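Local coordinates for protein NolR (Sinorhizobium fredii, PDB 4OMZ) that binds DNA as a helix-turn-helix transcription regulator of the ArsR family and controls rhizobial nodulation and symbiosis genes, at residues T74-A78 / Q79-Y83; K65-Q69 / N70-T74; M91-L94 / G95-E99. One frame throughout, in Å; residues are numbered along the deposited sequence.

Contact 1: T74-A78 / Q79-Y83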
ATOM      1  N   THR A  74       0.270 -21.186  -6.489  1.00 28.56           N
ATOM      2  CA  THR A  74       0.725 -22.360  -5.766  1.00 30.50           C
ATOM      3  C   THR A  74       0.968 -23.509  -6.720  1.00 31.69           C
ATOM      4  O   THR A  74       0.423 -23.551  -7.820  1.00 38.61           O
ATOM      5  CB  THR A  74      -0.294 -22.825  -4.702  1.00 31.82           C
ATOM      6  OG1 THR A  74      -1.523 -23.207  -5.335  1.00 32.11           O
ATOM      7  CG2 THR A  74      -0.552 -21.733  -3.674  1.00 31.02           C
ATOM      8  N   ARG A  75       1.803 -24.443  -6.291  1.00 36.49           N
ATOM      9  CA  ARG A  75       2.020 -25.662  -7.049  1.00 35.05           C
ATOM     10  C   ARG A  75       2.237 -26.788  -6.044  1.00 53.52           C
ATOM     11  O   ARG A  75       2.877 -26.588  -5.013  1.00 58.69           O
ATOM     12  CB  ARG A  75       3.199 -25.485  -8.003  1.00 34.65           C
ATOM     13  CG  ARG A  75       4.035 -26.703  -8.233  1.00 36.92           C
ATOM     14  CD  ARG A  75       5.380 -26.336  -8.824  1.00 36.73           C
ATOM     15  NE  ARG A  75       6.363 -27.375  -8.549  1.00 42.04           N
ATOM     16  CZ  ARG A  75       7.385 -27.233  -7.715  1.00 46.93           C
ATOM     17  NH1 ARG A  75       7.570 -26.084  -7.086  1.00 48.39           N
ATOM     18  NH2 ARG A  75       8.226 -28.236  -7.522  1.00 61.98           N
ATOM     19  N   ARG A  76       1.709 -27.973  -6.321  1.00 50.91           N
ATOM     20  CA  ARG A  76       1.766 -29.024  -5.313  1.00 46.48           C
ATOM     21  C   ARG A  76       2.609 -30.219  -5.764  1.00 44.43           C
ATOM     22  O   ARG A  76       2.354 -30.820  -6.802  1.00 64.50           O
ATOM     23  CB  ARG A  76       0.343 -29.462  -4.959  1.00 48.16           C
ATOM     24  CG  ARG A  76       0.257 -30.625  -4.004  1.00 50.86           C
ATOM     25  CD  ARG A  76      -1.196 -30.973  -3.706  1.00 57.19           C
ATOM     26  NE  ARG A  76      -1.458 -32.395  -3.926  1.00 72.42           N
ATOM     27  CZ  ARG A  76      -2.211 -32.868  -4.916  1.00 78.37           C
ATOM     28  NH1 ARG A  76      -2.769 -32.030  -5.778  1.00 79.08           N
ATOM     29  NH2 ARG A  76      -2.398 -34.174  -5.054  1.00 82.79           N
ATOM     30  N   ASP A  77       3.622 -30.547  -4.966  1.00 51.09           N
ATOM     31  CA  ASP A  77       4.452 -31.734  -5.175  1.00 56.77           C
ATOM     32  C   ASP A  77       4.236 -32.676  -3.993  1.00 52.05           C
ATOM     33  O   ASP A  77       4.692 -32.399  -2.882  1.00 52.86           O
ATOM     34  CB  ASP A  77       5.927 -31.364  -5.331  1.00 60.41           C
ATOM     35  CG  ASP A  77       6.763 -32.522  -5.833  1.00 64.19           C
ATOM     36  OD1 ASP A  77       6.169 -33.493  -6.348  1.00 65.33           O
ATOM     37  OD2 ASP A  77       8.009 -32.458  -5.723  1.00 62.50           O
ATOM     38  N   ALA A  78       3.546 -33.785  -4.254  1.00 55.50           N
ATOM     39  CA  ALA A  78       3.045 -34.689  -3.220  1.00 63.82           C
ATOM     40  C   ALA A  78       2.142 -33.862  -2.307  1.00 66.67           C
ATOM     41  O   ALA A  78       1.146 -33.317  -2.771  1.00 71.41           O
ATOM     42  CB  ALA A  78       4.185 -35.347  -2.440  1.00 60.26           C
ATOM     43  N   GLN A  79       2.453 -33.772  -1.020  1.00 65.60           N
ATOM     44  CA  GLN A  79       1.649 -32.930  -0.132  1.00 66.51           C
ATOM     45  C   GLN A  79       2.364 -31.640   0.226  1.00 71.49           C
ATOM     46  O   GLN A  79       1.963 -30.941   1.155  1.00 81.32           O
ATOM     47  CB  GLN A  79       1.233 -33.685   1.129  1.00 66.49           C
ATOM     48  CG  GLN A  79       0.469 -34.959   0.833  1.00 67.68           C
ATOM     49  CD  GLN A  79       1.379 -36.095   0.442  1.00 80.88           C
ATOM     50  OE1 GLN A  79       2.601 -35.963   0.475  1.00 88.44           O
ATOM     51  NE2 GLN A  79       0.790 -37.211   0.036  1.00 88.01           N
ATOM     52  N   THR A  80       3.401 -31.303  -0.530  1.00 61.33           N
ATOM     53  CA  THR A  80       4.149 -30.095  -0.239  1.00 53.63           C
ATOM     54  C   THR A  80       3.662 -29.000  -1.169  1.00 53.79           C
ATOM     55  O   THR A  80       3.612 -29.176  -2.388  1.00 56.16           O
ATOM     56  CB  THR A  80       5.668 -30.307  -0.426  1.00 52.75           C
ATOM     57  OG1 THR A  80       6.101 -31.416   0.372  1.00 55.84           O
ATOM     58  CG2 THR A  80       6.448 -29.058  -0.023  1.00 50.28           C
ATOM     59  N   ILE A  81       3.301 -27.864  -0.586  1.00 50.17           N
ATOM     60  CA  ILE A  81       2.870 -26.730  -1.380  1.00 47.63           C
ATOM     61  C   ILE A  81       4.019 -25.749  -1.560  1.00 52.03           C
ATOM     62  O   ILE A  81       4.690 -25.376  -0.597  1.00 58.01           O
ATOM     63  CB  ILE A  81       1.664 -26.006  -0.737  1.00 51.51           C
ATOM     64  CG1 ILE A  81       0.508 -26.981  -0.496  1.00 54.02           C
ATOM     65  CG2 ILE A  81       1.206 -24.847  -1.615  1.00 47.36           C
ATOM     66  CD1 ILE A  81      -0.111 -27.536  -1.764  1.00 57.13           C
ATOM     67  N   TYR A  82       4.244 -25.353  -2.805  1.00 48.59           N
ATOM     68  CA  TYR A  82       5.246 -24.354  -3.136  1.00 42.25           C
ATOM     69  C   TYR A  82       4.552 -23.091  -3.601  1.00 36.24           C
ATOM     70  O   TYR A  82       3.763 -23.120  -4.551  1.00 35.04           O
ATOM     71  CB  TYR A  82       6.205 -24.861  -4.216  1.00 39.26           C
ATOM     72  CG  TYR A  82       7.112 -25.973  -3.739  1.00 44.73           C
ATOM     73  CD1 TYR A  82       8.278 -25.688  -3.039  1.00 55.92           C
ATOM     74  CD2 TYR A  82       6.810 -27.302  -3.996  1.00 42.41           C
ATOM     75  CE1 TYR A  82       9.114 -26.694  -2.598  1.00 58.74           C
ATOM     76  CE2 TYR A  82       7.639 -28.318  -3.557  1.00 58.58           C
ATOM     77  CZ  TYR A  82       8.791 -28.007  -2.860  1.00 67.03           C
ATOM     78  OH  TYR A  82       9.625 -29.012  -2.419  1.00 79.72           O
ATOM     79  N   TYR A  83       4.856 -21.989  -2.922  1.00 37.65           N
ATOM     80  CA  TYR A  83       4.264 -20.691  -3.217  1.00 36.77           C
ATOM     81  C   TYR A  83       5.181 -19.846  -4.085  1.00 40.33           C
ATOM     82  O   TYR A  83       6.405 -19.928  -3.975  1.00 40.52           O
ATOM     83  CB  TYR A  83       3.954 -19.942  -1.922  1.00 30.82           C
ATOM     84  CG  TYR A  83       2.712 -20.420  -1.210  1.00 36.92           C
ATOM     85  CD1 TYR A  83       2.730 -21.566  -0.426  1.00 41.08           C
ATOM     86  CD2 TYR A  83       1.521 -19.713  -1.309  1.00 40.88           C
ATOM     87  CE1 TYR A  83       1.592 -21.998   0.234  1.00 43.15           C
ATOM     88  CE2 TYR A  83       0.381 -20.139  -0.657  1.00 41.15           C
ATOM     89  CZ  TYR A  83       0.419 -21.279   0.113  1.00 43.26           C
ATOM     90  OH  TYR A  83      -0.722 -21.695   0.760  1.00 51.30           O
TER

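Contact 2: K65-Q69 / N70-T74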
ATOM      1  N   LYS A  65      -4.211 -13.914   3.501  1.00 46.91           N
ATOM      2  CA  LYS A  65      -4.677 -12.586   3.057  1.00 50.62           C
ATOM      3  C   LYS A  65      -4.155 -12.253   1.641  1.00 52.31           C
ATOM      4  O   LYS A  65      -4.828 -11.569   0.854  1.00 41.44           O
ATOM      5  CB  LYS A  65      -4.286 -11.499   4.056  1.00 57.00           C
ATOM      6  CG  LYS A  65      -4.301 -10.092   3.456  1.00 79.54           C
ATOM      7  CD  LYS A  65      -5.244  -9.159   4.218  1.00 91.09           C
ATOM      8  CE  LYS A  65      -5.547  -7.875   3.446  1.00 90.43           C
ATOM      9  NZ  LYS A  65      -5.922  -6.746   4.343  1.00 86.38           N
ATOM     10  N   LEU A  66      -2.955 -12.742   1.332  1.00 58.54           N
ATOM     11  CA  LEU A  66      -2.369 -12.582   0.009  1.00 40.81           C
ATOM     12  C   LEU A  66      -3.145 -13.358  -1.049  1.00 40.90           C
ATOM     13  O   LEU A  66      -3.283 -12.891  -2.180  1.00 40.80           O
ATOM     14  CB  LEU A  66      -0.908 -13.042   0.008  1.00 41.64           C
ATOM     15  CG  LEU A  66       0.165 -12.190   0.686  1.00 42.06           C
ATOM     16  CD1 LEU A  66       1.560 -12.805   0.524  1.00 43.38           C
ATOM     17  CD2 LEU A  66       0.121 -10.785   0.115  1.00 41.57           C
ATOM     18  N   ARG A  67      -3.632 -14.546  -0.692  1.00 41.45           N
ATOM     19  CA  ARG A  67      -4.418 -15.347  -1.630  1.00 42.46           C
ATOM     20  C   ARG A  67      -5.751 -14.660  -1.873  1.00 43.45           C
ATOM     21  O   ARG A  67      -6.299 -14.725  -2.980  1.00 41.95           O
ATOM     22  CB  ARG A  67      -4.666 -16.775  -1.127  1.00 43.63           C
ATOM     23  CG  ARG A  67      -3.463 -17.710  -1.155  1.00 48.67           C
ATOM     24  CD  ARG A  67      -3.851 -19.100  -0.671  1.00 53.72           C
ATOM     25  NE  ARG A  67      -4.376 -19.911  -1.765  1.00 61.79           N
ATOM     26  CZ  ARG A  67      -4.208 -21.226  -1.868  1.00 70.83           C
ATOM     27  NH1 ARG A  67      -3.547 -21.885  -0.925  1.00 76.52           N
ATOM     28  NH2 ARG A  67      -4.710 -21.886  -2.906  1.00 69.25           N
ATOM     29  N   ALA A  68      -6.270 -14.009  -0.832  1.00 41.14           N
ATOM     30  CA  ALA A  68      -7.542 -13.297  -0.939  1.00 41.21           C
ATOM     31  C   ALA A  68      -7.489 -12.185  -2.001  1.00 44.56           C
ATOM     32  O   ALA A  68      -8.491 -11.881  -2.648  1.00 41.93           O
ATOM     33  CB  ALA A  68      -7.937 -12.720   0.413  1.00 40.99           C
ATOM     34  N   GLN A  69      -6.316 -11.591  -2.181  1.00 27.30           N
ATOM     35  CA  GLN A  69      -6.126 -10.573  -3.208  1.00 27.11           C
ATOM     36  C   GLN A  69      -5.487 -11.151  -4.464  1.00 30.86           C
ATOM     37  O   GLN A  69      -5.010 -10.401  -5.312  1.00 33.55           O
ATOM     38  CB  GLN A  69      -5.267  -9.429  -2.673  1.00 34.89           C
ATOM     39  CG  GLN A  69      -6.000  -8.475  -1.752  1.00 27.38           C
ATOM     40  CD  GLN A  69      -7.068  -7.684  -2.467  1.00 27.79           C
ATOM     41  OE1 GLN A  69      -6.918  -7.339  -3.640  1.00 30.22           O
ATOM     42  NE2 GLN A  69      -8.146  -7.376  -1.762  1.00 30.50           N
ATOM     43  N   ASN A  70      -5.469 -12.480  -4.569  1.00 35.35           N
ATOM     44  CA  ASN A  70      -5.026 -13.159  -5.788  1.00 32.43           C
ATOM     45  C   ASN A  70      -3.583 -12.816  -6.152  1.00 32.10           C
ATOM     46  O   ASN A  70      -3.249 -12.664  -7.328  1.00 24.35           O
ATOM     47  CB  ASN A  70      -5.956 -12.815  -6.953  1.00 23.20           C
ATOM     48  CG  ASN A  70      -7.377 -13.300  -6.725  1.00 32.58           C
ATOM     49  OD1 ASN A  70      -7.705 -14.451  -6.998  1.00 45.16           O
ATOM     50  ND2 ASN A  70      -8.227 -12.419  -6.215  1.00 28.05           N
ATOM     51  N   LEU A  71      -2.736 -12.683  -5.136  1.00 21.68           N
ATOM     52  CA  LEU A  71      -1.380 -12.186  -5.336  1.00 27.68           C
ATOM     53  C   LEU A  71      -0.331 -13.291  -5.379  1.00 28.26           C
ATOM     54  O   LEU A  71       0.842 -13.025  -5.653  1.00 24.01           O
ATOM     55  CB  LEU A  71      -1.019 -11.183  -4.239  1.00 20.64           C
ATOM     56  CG  LEU A  71      -1.923  -9.949  -4.155  1.00 22.39           C
ATOM     57  CD1 LEU A  71      -1.468  -9.021  -3.051  1.00 20.38           C
ATOM     58  CD2 LEU A  71      -1.955  -9.223  -5.490  1.00 19.63           C
ATOM     59  N   VAL A  72      -0.742 -14.524  -5.093  1.00 31.75           N
ATOM     60  CA  VAL A  72       0.193 -15.641  -5.098  1.00 32.64           C
ATOM     61  C   VAL A  72      -0.341 -16.849  -5.846  1.00 24.01           C
ATOM     62  O   VAL A  72      -1.545 -17.092  -5.896  1.00 26.25           O
ATOM     63  CB  VAL A  72       0.581 -16.084  -3.664  1.00 33.69           C
ATOM     64  CG1 VAL A  72       1.535 -15.087  -3.034  1.00 33.09           C
ATOM     65  CG2 VAL A  72      -0.653 -16.276  -2.805  1.00 31.22           C
ATOM     66  N   SER A  73       0.582 -17.603  -6.424  1.00 24.46           N
ATOM     67  CA  SER A  73       0.272 -18.842  -7.106  1.00 25.54           C
ATOM     68  C   SER A  73       0.847 -20.006  -6.304  1.00 33.48           C
ATOM     69  O   SER A  73       1.809 -19.840  -5.537  1.00 36.32           O
ATOM     70  CB  SER A  73       0.845 -18.830  -8.517  1.00 29.31           C
ATOM     71  OG  SER A  73       0.206 -17.848  -9.312  1.00 28.25           O
ATOM     72  N   THR A  74       0.270 -21.186  -6.489  1.00 28.56           N
ATOM     73  CA  THR A  74       0.725 -22.360  -5.766  1.00 30.50           C
ATOM     74  C   THR A  74       0.968 -23.509  -6.720  1.00 31.69           C
ATOM     75  O   THR A  74       0.423 -23.551  -7.820  1.00 38.61           O
ATOM     76  CB  THR A  74      -0.294 -22.825  -4.702  1.00 31.82           C
ATOM     77  OG1 THR A  74      -1.523 -23.207  -5.335  1.00 32.11           O
ATOM     78  CG2 THR A  74      -0.552 -21.733  -3.674  1.00 31.02           C
TER
HETATM   79  O   HOH W   1      -4.019 -16.297  -4.973  1.00 27.43           O
HETATM   80  O   HOH W   2      -9.092 -15.527  -4.244  1.00 42.64           O

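Contact 3: M91-L94 / G95-E99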
ATOM      1  N   MET A  91       4.462  -6.669  -8.657  1.00 24.97           N
ATOM      2  CA  MET A  91       5.720  -6.256  -9.253  1.00 28.89           C
ATOM      3  C   MET A  91       5.762  -4.757  -9.529  1.00 27.22           C
ATOM      4  O   MET A  91       6.806  -4.126  -9.358  1.00 33.31           O
ATOM      5  CB  MET A  91       5.990  -7.047 -10.533  1.00 23.85           C
ATOM      6  CG  MET A  91       6.684  -8.368 -10.257  1.00 23.37           C
ATOM      7  SD  MET A  91       6.563  -9.557 -11.598  1.00 56.70           S
ATOM      8  CE  MET A  91       6.287 -11.046 -10.647  1.00 60.43           C
ATOM      9  N   LYS A  92       4.638  -4.178  -9.934  1.00 18.73           N
ATOM     10  CA  LYS A  92       4.607  -2.741 -10.174  1.00 22.77           C
ATOM     11  C   LYS A  92       4.772  -1.963  -8.872  1.00 24.97           C
ATOM     12  O   LYS A  92       5.497  -0.963  -8.825  1.00 24.74           O
ATOM     13  CB  LYS A  92       3.316  -2.334 -10.882  1.00 19.24           C
ATOM     14  CG  LYS A  92       3.362  -2.586 -12.382  1.00 19.99           C
ATOM     15  CD  LYS A  92       1.983  -2.561 -13.014  1.00 23.69           C
ATOM     16  CE  LYS A  92       2.090  -2.633 -14.521  1.00 24.82           C
ATOM     17  NZ  LYS A  92       1.992  -1.285 -15.135  1.00 47.53           N
ATOM     18  N   ILE A  93       4.116  -2.421  -7.809  1.00 26.27           N
ATOM     19  CA  ILE A  93       4.251  -1.726  -6.530  1.00 35.22           C
ATOM     20  C   ILE A  93       5.673  -1.871  -5.986  1.00 36.37           C
ATOM     21  O   ILE A  93       6.253  -0.899  -5.507  1.00 41.28           O
ATOM     22  CB  ILE A  93       3.236  -2.227  -5.492  1.00 29.02           C
ATOM     23  CG1 ILE A  93       1.815  -1.896  -5.958  1.00 25.09           C
ATOM     24  CG2 ILE A  93       3.493  -1.581  -4.139  1.00 18.85           C
ATOM     25  CD1 ILE A  93       1.590  -0.428  -6.222  1.00 18.80           C
ATOM     26  N   LEU A  94       6.241  -3.072  -6.083  1.00 34.23           N
ATOM     27  CA  LEU A  94       7.621  -3.293  -5.654  1.00 29.01           C
ATOM     28  C   LEU A  94       8.566  -2.426  -6.472  1.00 25.02           C
ATOM     29  O   LEU A  94       9.583  -1.978  -5.965  1.00 21.19           O
ATOM     30  CB  LEU A  94       8.031  -4.767  -5.776  1.00 20.03           C
ATOM     31  CG  LEU A  94       7.485  -5.823  -4.806  1.00 20.09           C
ATOM     32  CD1 LEU A  94       8.173  -7.157  -5.058  1.00 22.33           C
ATOM     33  CD2 LEU A  94       7.685  -5.407  -3.368  1.00 20.75           C
ATOM     34  N   GLY A  95       8.236  -2.206  -7.741  1.00 20.15           N
ATOM     35  CA  GLY A  95       9.034  -1.342  -8.592  1.00 20.96           C
ATOM     36  C   GLY A  95       8.987   0.087  -8.082  1.00 31.58           C
ATOM     37  O   GLY A  95      10.013   0.767  -7.979  1.00 22.27           O
ATOM     38  N   ALA A  96       7.778   0.541  -7.764  1.00 37.53           N
ATOM     39  CA  ALA A  96       7.589   1.872  -7.206  1.00 27.30           C
ATOM     40  C   ALA A  96       8.397   2.052  -5.923  1.00 22.97           C
ATOM     41  O   ALA A  96       9.171   2.994  -5.804  1.00 25.44           O
ATOM     42  CB  ALA A  96       6.120   2.123  -6.946  1.00 20.56           C
ATOM     43  N   LEU A  97       8.244   1.123  -4.983  1.00 28.92           N
ATOM     44  CA  LEU A  97       8.964   1.186  -3.713  1.00 29.66           C
ATOM     45  C   LEU A  97      10.464   1.128  -3.934  1.00 24.07           C
ATOM     46  O   LEU A  97      11.227   1.787  -3.241  1.00 31.50           O
ATOM     47  CB  LEU A  97       8.521   0.057  -2.783  1.00 27.16           C
ATOM     48  CG  LEU A  97       7.094   0.211  -2.255  1.00 36.60           C
ATOM     49  CD1 LEU A  97       6.700  -0.961  -1.361  1.00 37.09           C
ATOM     50  CD2 LEU A  97       6.945   1.542  -1.518  1.00 30.28           C
ATOM     51  N   SER A  98      10.874   0.317  -4.899  1.00 30.78           N
ATOM     52  CA  SER A  98      12.270   0.205  -5.285  1.00 32.31           C
ATOM     53  C   SER A  98      12.807   1.565  -5.698  1.00 39.36           C
ATOM     54  O   SER A  98      13.914   1.940  -5.324  1.00 50.80           O
ATOM     55  CB  SER A  98      12.431  -0.798  -6.428  1.00 24.10           C
ATOM     56  OG  SER A  98      13.793  -0.984  -6.753  1.00 44.56           O
ATOM     57  N   GLU A  99      12.019   2.305  -6.468  1.00 27.76           N
ATOM     58  CA  GLU A  99      12.446   3.627  -6.914  1.00 34.45           C
ATOM     59  C   GLU A  99      12.397   4.673  -5.800  1.00 36.85           C
ATOM     60  O   GLU A  99      13.241   5.565  -5.746  1.00 50.66           O
ATOM     61  CB  GLU A  99      11.595   4.081  -8.098  1.00 28.26           C
ATOM     62  CG  GLU A  99      11.780   3.217  -9.325  1.00 39.52           C
ATOM     63  CD  GLU A  99      11.155   3.815 -10.564  1.00 63.73           C
ATOM     64  OE1 GLU A  99      10.368   4.779 -10.431  1.00 65.54           O
ATOM     65  OE2 GLU A  99      11.455   3.324 -11.673  1.00 80.50           O
TER

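Contact 1: T74-A78 / Q79-Y83
With CG of Y82 turned beside its backbone N (chi1 -69°) and the chain of R75 extended from CG to NE, the arginine head is laid flat against the tyrosine ring across the hairpin. The R75 guanidinium and Y82 ring have centres 4.5 Å apart and planes 17° from parallel, a flat stack; NH1 of R75 lies 3.4 Å from CG of Y82. CB of D77 meets the same ring at its edge, in plane. Replacing Y82 by an alanine removes this ring, and the guanidinium would probably lose its flat support and be held mainly by its salt bridge to E42. The face bearing T74, R76, I81 and Y83 is held differently: CG2 of T74 sits over one face of the Y83 ring, 3.9 Å from its centroid, while CD1 of I81 packs against CB of R76 at 3.8 Å. R75 and Y82 form an antiparallel hydrogen-bonded pair, the straighter bond running from Y82 N to R75 O (2.9 Å), and D77 pairs likewise with T80 round a type II' turn. This is the beta hairpin, or wing, of a winged helix-turn-helix domain. Strand 80-84 lies between strand 73-77 and the short strand 43-44, where A44 touches T80 and Y82 and E42 pairs with NH1 of R75; on the other face, Y83 rests on L63 of helix 56-68.

Contact 2: K65-Q69 / N70-T74
N70 and L71 turn their backbone N-H groups back onto the last turn of helix 56-68: L71 N donates to L66 O (3.0 Å, 161° at the hydrogen) and N70 N to R67 O (2.9 Å). Together with the positive phi of N70 (60°), these bonds make a Schellman motif that ends the helix. The donor N70 N stands well above the carbonyl plane of R67, and the same oxygen also accepts from two waters. One water donates to R67 O at 3.2 Å and also to OD1 of N70; the other, held only weakly by R67 O, donates to V72 O at 2.8 Å. Outside these hydrogen bonds the leucines cross at about a right angle, CD2 of L66 meeting CD1 of L71 at 4.0 Å. Across the turn, CG2 of V72 touches CG of R67 at 3.6 Å. The R67 chain bends at chi3 (86°), bringing one guanidinium face to CG2 of T74, while NH1 makes a weak hydrogen bond to Y83 OH. L66 O is thus answered by a backbone N-H, and R67 O by a backbone N-H and water: main-chain donors close the helix, with the apolar branches of L66 and L71 buried beside them.

Contact 3: M91-L94 / G95-E99
I93 and L97 meet one turn apart, and the bond between their backbones, L97 N to I93 O, is the straightest of four successive alpha-helical links (2.9 Å, 172°). M91 O receives G95 N at 2.9 Å, K92 O receives A96 N, and L94 O receives S98 N at 2.8 Å, so each carbonyl from M91 to L94 has the amide four residues on as its donor. In the bonds to M91 O and L94 O the donor is tilted about 30° from the carbonyl plane. G95 O in turn accepts E99 N, carrying the same pattern onward. CG of L97 lies anti to its carbonyl carbon (chi1 -69°), which sets the side chain back beside I93, with CG 3.5 Å from I93 O. Apolar contact along the helix is slight, CG2 of I93 reaching CD1 of L97 at 4.3 Å. The ammonium group of K92 is paired across the dimer, where its NZ forms a salt bridge with E99 OE1 of the second subunit. Helix 88-101 contributes to the dimer interface, as in other ArsR-family proteins: I93 and A96 pack on A96 and I93 of the second subunit, and L97 on its L23. Within its own chain, I93 also touches F22 and M26 of helix 10-26, while L94 lies against D36 and V39 of helix 29-40.

In the fold
Along the chain the order is contact 2, contact 1, contact 3. Contact 2 leads from helix 56-68 into strand 73-77, and contact 1 takes over on that strand at the shared T74, returning through strand 80-84; their centres are about 14 Å apart, and they touch through Y83 and R67. Helix 88-101 follows the hairpin and carries contact 3, its centre about 28 Å from that of contact 1, on the opposite side of the chain's centre, and about 18 Å from that of contact 2. All three lie in the ArsR-type helix-turn-helix range. No residue of the second subunit touches contact 1, in the wing, or contact 2, at the end of the probable DNA-recognition helix, whereas contact 3 lies at the dimer interface.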